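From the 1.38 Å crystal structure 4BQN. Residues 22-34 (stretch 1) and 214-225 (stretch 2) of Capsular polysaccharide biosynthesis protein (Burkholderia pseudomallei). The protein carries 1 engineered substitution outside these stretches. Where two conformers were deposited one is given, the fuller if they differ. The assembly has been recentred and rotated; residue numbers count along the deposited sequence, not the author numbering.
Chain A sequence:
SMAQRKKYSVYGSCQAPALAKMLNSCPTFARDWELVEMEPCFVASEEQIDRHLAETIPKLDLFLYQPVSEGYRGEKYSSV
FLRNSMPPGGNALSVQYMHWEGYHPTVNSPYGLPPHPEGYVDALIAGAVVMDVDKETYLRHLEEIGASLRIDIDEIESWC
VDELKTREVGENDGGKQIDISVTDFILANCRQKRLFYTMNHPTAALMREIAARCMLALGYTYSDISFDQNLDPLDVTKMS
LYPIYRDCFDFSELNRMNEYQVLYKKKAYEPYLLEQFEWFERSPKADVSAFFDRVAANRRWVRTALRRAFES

Stretch 1 22-34: MLNSCPTFARDWE
Stretch 2 (214-225) CMLALGYTYSDI

The most unusual feature of this contact is a single phenol that serves as both donor and acceptor: Tyr 220 OH donates to Asp 32 OD2 at 2.7 Å and accepts a weak bond from Trp 33 NE1 at 3.0 Å, with an N-H...O angle of 124°. Both partners lie at the edge of the tyrosine ring, near its plane, a placement that suits the in-plane hydroxyl hydrogen and lone pair of a phenol.

The carboxylate is also held from within its own stretch. Arg 31 (t, t, p, chi4 -156°) donates from NE to Asp 32 OD1 and from NH2 to Asp 32 OD2, each at 3.0 Å, a two-pronged salt bridge between neighbours in sequence. Asp 32 and Trp 33 both take chi1 m, and Trp 33 has chi2 96°.

Stretch 1 enters as a helix that includes Met 22 and Leu 23, passes through Ser 25 and Cys 26, and starts another helix at Pro 27, before a strand begins at Trp 33. Cys 26 (phi/psi -93/116, chi1 t) is the N-cap; its SG accepts a weak bond from Phe 29 N at 3.7 Å. Stretch 2 enters as a helix and leaves it in a Schellman motif: Gly 219, at phi/psi 100/6, donates from N to Leu 216 O at 3.0 Å, and Tyr 220 N reaches Met 215 O at 3.1 Å. A CB at Gly 219 would jam against the preceding carbonyl, so the backbone itself calls for glycine. Tyr 220 then extends at -72/154 (chi1 m, chi2 -81°), and a 3-10 segment covers 222-224. In register, CA of Cys 26 lies 6.6 Å from CA of Ile 225, CA of Thr 28 lies 6.2 Å from CA of Asp 224, and CA of Phe 29 lies 7.6 Å from CA of Met 215. The CA-to-CB bonds of Cys 26, Thr 28, Asp 32, Trp 33, Cys 214, Leu 218 and Tyr 220 point toward the other stretch; those of Leu 23 (m, t) and Met 215 point sideways, but their ends come nearer.

Away from the Tyr 220 hydroxyl the packing is apolar. Met 215 (m, t, p) fills the space between several partners: its CG is 3.8 Å from Leu 23 CD2, its SD 3.6 Å from Cys 26 SG, and its CE 4.1 Å from Phe 29 CB. Phe 29 (t, chi2 88°) presents its ring edge to Leu 218 (m, t), with Phe 29 CE1 to Leu 218 CD1 at 3.8 Å.

Thr 28 (m) works in two ways. Its CG2 packs 3.7 Å from Tyr 220 CE1, while its OG1 meets two waters, water 1 at 2.9 Å and water 2 at 2.7 Å. Water 1 donates to Asp 224 O at 2.8 Å, and water 2 donates to Asp 224 OD1 at 2.7 Å. Asp 224 (m) also secures its own loop, as its OD2 accepts from Thr 221 N at 2.9 Å.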

# COMPACT_ATOMS: atom_id res chain seq x y z
N MET A 22 11.26 -9.44 -6.03
CA MET A 22 10.72 -9.65 -7.36
C MET A 22 11.80 -9.46 -8.42
O MET A 22 11.96 -10.31 -9.29
CB MET A 22 9.53 -8.72 -7.60
CG MET A 22 8.74 -9.01 -8.86
SD MET A 22 8.02 -10.65 -8.88
CE MET A 22 6.60 -10.44 -7.81
N LEU A 23 12.55 -8.36 -8.34
CA LEU A 23 13.64 -8.12 -9.30
C LEU A 23 14.68 -9.23 -9.32
O LEU A 23 15.10 -9.68 -10.40
CB LEU A 23 14.32 -6.78 -9.03
CG LEU A 23 13.48 -5.55 -9.42
CD1 LEU A 23 14.08 -4.31 -8.77
CD2 LEU A 23 13.39 -5.39 -10.94
N ASN A 24 15.06 -9.72 -8.14
CA ASN A 24 16.05 -10.79 -8.04
C ASN A 24 15.58 -12.08 -8.69
O ASN A 24 16.39 -12.92 -9.05
CB ASN A 24 16.39 -11.05 -6.57
CG ASN A 24 17.30 -9.99 -5.98
OD1 ASN A 24 17.81 -9.11 -6.68
ND2 ASN A 24 17.51 -10.07 -4.67
N SER A 25 14.26 -12.24 -8.85
CA SER A 25 13.70 -13.43 -9.48
C SER A 25 13.72 -13.41 -11.01
O SER A 25 13.37 -14.41 -11.64
CB SER A 25 12.27 -13.70 -8.97
OG SER A 25 11.30 -12.95 -9.68
N CYS A 26 14.13 -12.29 -11.60
CA CYS A 26 14.31 -12.18 -13.05
C CYS A 26 15.76 -12.52 -13.40
O CYS A 26 16.68 -11.81 -12.97
CB CYS A 26 13.99 -10.76 -13.51
SG CYS A 26 14.37 -10.49 -15.26
N PRO A 27 15.97 -13.62 -14.16
CA PRO A 27 17.35 -14.07 -14.42
C PRO A 27 18.22 -13.01 -15.10
O PRO A 27 19.41 -12.91 -14.80
CB PRO A 27 17.17 -15.31 -15.31
CG PRO A 27 15.81 -15.81 -14.99
CD PRO A 27 14.98 -14.59 -14.68
N THR A 28 17.64 -12.22 -16.00
CA THR A 28 18.42 -11.20 -16.71
C THR A 28 18.86 -10.09 -15.75
O THR A 28 20.01 -9.62 -15.80
CB THR A 28 17.65 -10.67 -17.93
OG1 THR A 28 17.40 -11.77 -18.82
CG2 THR A 28 18.44 -9.62 -18.68
N PHE A 29 17.96 -9.68 -14.86
CA PHE A 29 18.30 -8.69 -13.85
C PHE A 29 19.37 -9.25 -12.89
O PHE A 29 20.37 -8.59 -12.60
CB PHE A 29 17.06 -8.26 -13.05
CG PHE A 29 17.35 -7.21 -12.02
CD1 PHE A 29 17.31 -5.85 -12.35
CD2 PHE A 29 17.67 -7.58 -10.73
CE1 PHE A 29 17.58 -4.89 -11.39
CE2 PHE A 29 17.95 -6.63 -9.77
CZ PHE A 29 17.91 -5.28 -10.10
N ALA A 30 19.15 -10.47 -12.41
CA ALA A 30 20.04 -11.10 -11.43
C ALA A 30 21.44 -11.38 -11.99
O ALA A 30 22.41 -11.46 -11.24
CB ALA A 30 19.42 -12.37 -10.87
N ARG A 31 21.55 -11.49 -13.32
CA ARG A 31 22.84 -11.63 -14.00
C ARG A 31 23.71 -10.39 -13.76
O ARG A 31 24.93 -10.48 -13.65
CB ARG A 31 22.62 -11.87 -15.51
CG ARG A 31 23.87 -11.95 -16.37
CD ARG A 31 23.53 -11.79 -17.85
NE ARG A 31 23.02 -10.45 -18.13
CZ ARG A 31 22.24 -10.12 -19.15
NH1 ARG A 31 21.85 -11.04 -20.03
NH2 ARG A 31 21.83 -8.87 -19.29
N ASP A 32 23.06 -9.23 -13.69
CA ASP A 32 23.76 -7.93 -13.69
C ASP A 32 23.87 -7.25 -12.33
O ASP A 32 24.74 -6.39 -12.15
CB ASP A 32 23.07 -6.95 -14.66
CG ASP A 32 23.10 -7.43 -16.10
OD1 ASP A 32 24.05 -8.16 -16.48
OD2 ASP A 32 22.18 -7.06 -16.87
N TRP A 33 22.98 -7.61 -11.40
CA TRP A 33 22.81 -6.84 -10.17
C TRP A 33 22.84 -7.71 -8.94
O TRP A 33 22.22 -8.78 -8.91
CB TRP A 33 21.47 -6.09 -10.21
CG TRP A 33 21.38 -5.10 -11.31
CD1 TRP A 33 20.81 -5.27 -12.54
CD2 TRP A 33 21.87 -3.75 -11.28
NE1 TRP A 33 20.91 -4.12 -13.28
CE2 TRP A 33 21.58 -3.17 -12.54
CE3 TRP A 33 22.54 -2.98 -10.31
CZ2 TRP A 33 21.92 -1.84 -12.85
CZ3 TRP A 33 22.88 -1.67 -10.62
CH2 TRP A 33 22.57 -1.11 -11.88
N GLU A 34 23.56 -7.23 -7.93
CA GLU A 34 23.60 -7.88 -6.62
C GLU A 34 22.98 -6.97 -5.57
O GLU A 34 23.35 -5.79 -5.44
CB GLU A 34 25.02 -8.28 -6.22
CG GLU A 34 25.08 -9.02 -4.88
CD GLU A 34 26.49 -9.37 -4.41
OE1 GLU A 34 27.47 -9.19 -5.18
OE2 GLU A 34 26.62 -9.83 -3.26
N CYS A 214 10.66 -0.82 -13.47
CA CYS A 214 12.01 -0.56 -13.01
C CYS A 214 13.03 -1.05 -14.03
O CYS A 214 13.98 -0.35 -14.35
CB CYS A 214 12.26 -1.24 -11.67
SG CYS A 214 11.37 -0.53 -10.29
N MET A 215 12.83 -2.26 -14.55
CA MET A 215 13.76 -2.80 -15.53
C MET A 215 13.79 -1.97 -16.80
O MET A 215 14.86 -1.76 -17.38
CB MET A 215 13.48 -4.26 -15.84
CG MET A 215 13.83 -5.20 -14.68
SD MET A 215 13.75 -6.95 -15.06
CE MET A 215 14.99 -7.05 -16.36
N LEU A 216 12.63 -1.47 -17.23
CA LEU A 216 12.60 -0.61 -18.43
C LEU A 216 13.38 0.67 -18.18
O LEU A 216 14.12 1.12 -19.05
CB LEU A 216 11.17 -0.28 -18.84
CG LEU A 216 10.35 -1.48 -19.29
CD1 LEU A 216 8.87 -1.13 -19.44
CD2 LEU A 216 10.87 -2.08 -20.60
N ALA A 217 13.25 1.22 -16.97
CA ALA A 217 13.96 2.46 -16.61
C ALA A 217 15.48 2.25 -16.61
O ALA A 217 16.24 3.18 -16.88
CB ALA A 217 13.50 2.94 -15.24
N LEU A 218 15.90 1.03 -16.30
CA LEU A 218 17.31 0.66 -16.32
C LEU A 218 17.86 0.33 -17.71
O LEU A 218 19.07 0.14 -17.87
CB LEU A 218 17.54 -0.52 -15.38
CG LEU A 218 17.33 -0.21 -13.90
CD1 LEU A 218 17.40 -1.50 -13.11
CD2 LEU A 218 18.37 0.79 -13.39
N GLY A 219 16.99 0.28 -18.72
CA GLY A 219 17.42 0.05 -20.10
C GLY A 219 17.26 -1.36 -20.61
O GLY A 219 17.69 -1.65 -21.72
N TYR A 220 16.64 -2.25 -19.83
CA TYR A 220 16.30 -3.58 -20.34
C TYR A 220 15.16 -3.47 -21.35
O TYR A 220 14.37 -2.53 -21.30
CB TYR A 220 15.90 -4.52 -19.20
CG TYR A 220 17.04 -4.83 -18.26
CD1 TYR A 220 17.99 -5.80 -18.59
CD2 TYR A 220 17.18 -4.15 -17.05
CE1 TYR A 220 19.05 -6.07 -17.75
CE2 TYR A 220 18.24 -4.43 -16.20
CZ TYR A 220 19.17 -5.39 -16.55
OH TYR A 220 20.22 -5.66 -15.70
N THR A 221 15.09 -4.43 -22.27
CA THR A 221 14.00 -4.57 -23.25
C THR A 221 12.81 -5.27 -22.62
O THR A 221 12.96 -5.95 -21.60
CB THR A 221 14.45 -5.44 -24.46
OG1 THR A 221 14.69 -6.79 -24.02
CG2 THR A 221 15.71 -4.89 -25.10
N TYR A 222 11.64 -5.17 -23.25
CA TYR A 222 10.46 -5.91 -22.80
C TYR A 222 10.72 -7.41 -22.73
O TYR A 222 10.30 -8.07 -21.77
CB TYR A 222 9.25 -5.58 -23.70
CG TYR A 222 8.70 -4.21 -23.42
CD1 TYR A 222 9.22 -3.07 -24.03
CD2 TYR A 222 7.67 -4.04 -22.50
CE1 TYR A 222 8.73 -1.80 -23.74
CE2 TYR A 222 7.17 -2.80 -22.20
CZ TYR A 222 7.69 -1.68 -22.82
OH TYR A 222 7.17 -0.46 -22.50
N SER A 223 11.47 -7.92 -23.71
CA SER A 223 11.76 -9.35 -23.80
C SER A 223 12.72 -9.86 -22.72
O SER A 223 12.78 -11.07 -22.47
CB SER A 223 12.28 -9.71 -25.20
OG SER A 223 13.48 -9.00 -25.49
N ASP A 224 13.46 -8.95 -22.08
CA ASP A 224 14.37 -9.30 -20.97
C ASP A 224 13.62 -9.64 -19.67
O ASP A 224 14.19 -10.23 -18.74
CB ASP A 224 15.31 -8.13 -20.65
CG ASP A 224 16.38 -7.92 -21.70
OD1 ASP A 224 16.85 -8.89 -22.32
OD2 ASP A 224 16.78 -6.74 -21.87
N ILE A 225 12.35 -9.26 -19.59
CA ILE A 225 11.66 -9.20 -18.31
C ILE A 225 10.82 -10.45 -18.06
O ILE A 225 9.88 -10.74 -18.81
CB ILE A 225 10.78 -7.94 -18.23
CG1 ILE A 225 11.63 -6.68 -18.49
CG2 ILE A 225 10.07 -7.86 -16.88
CD1 ILE A 225 10.81 -5.43 -18.72
O HOH W 1 14.87 -12.76 -17.73
O HOH W 2 17.32 -11.46 -21.53
O HOH W 3 19.83 -9.92 -22.08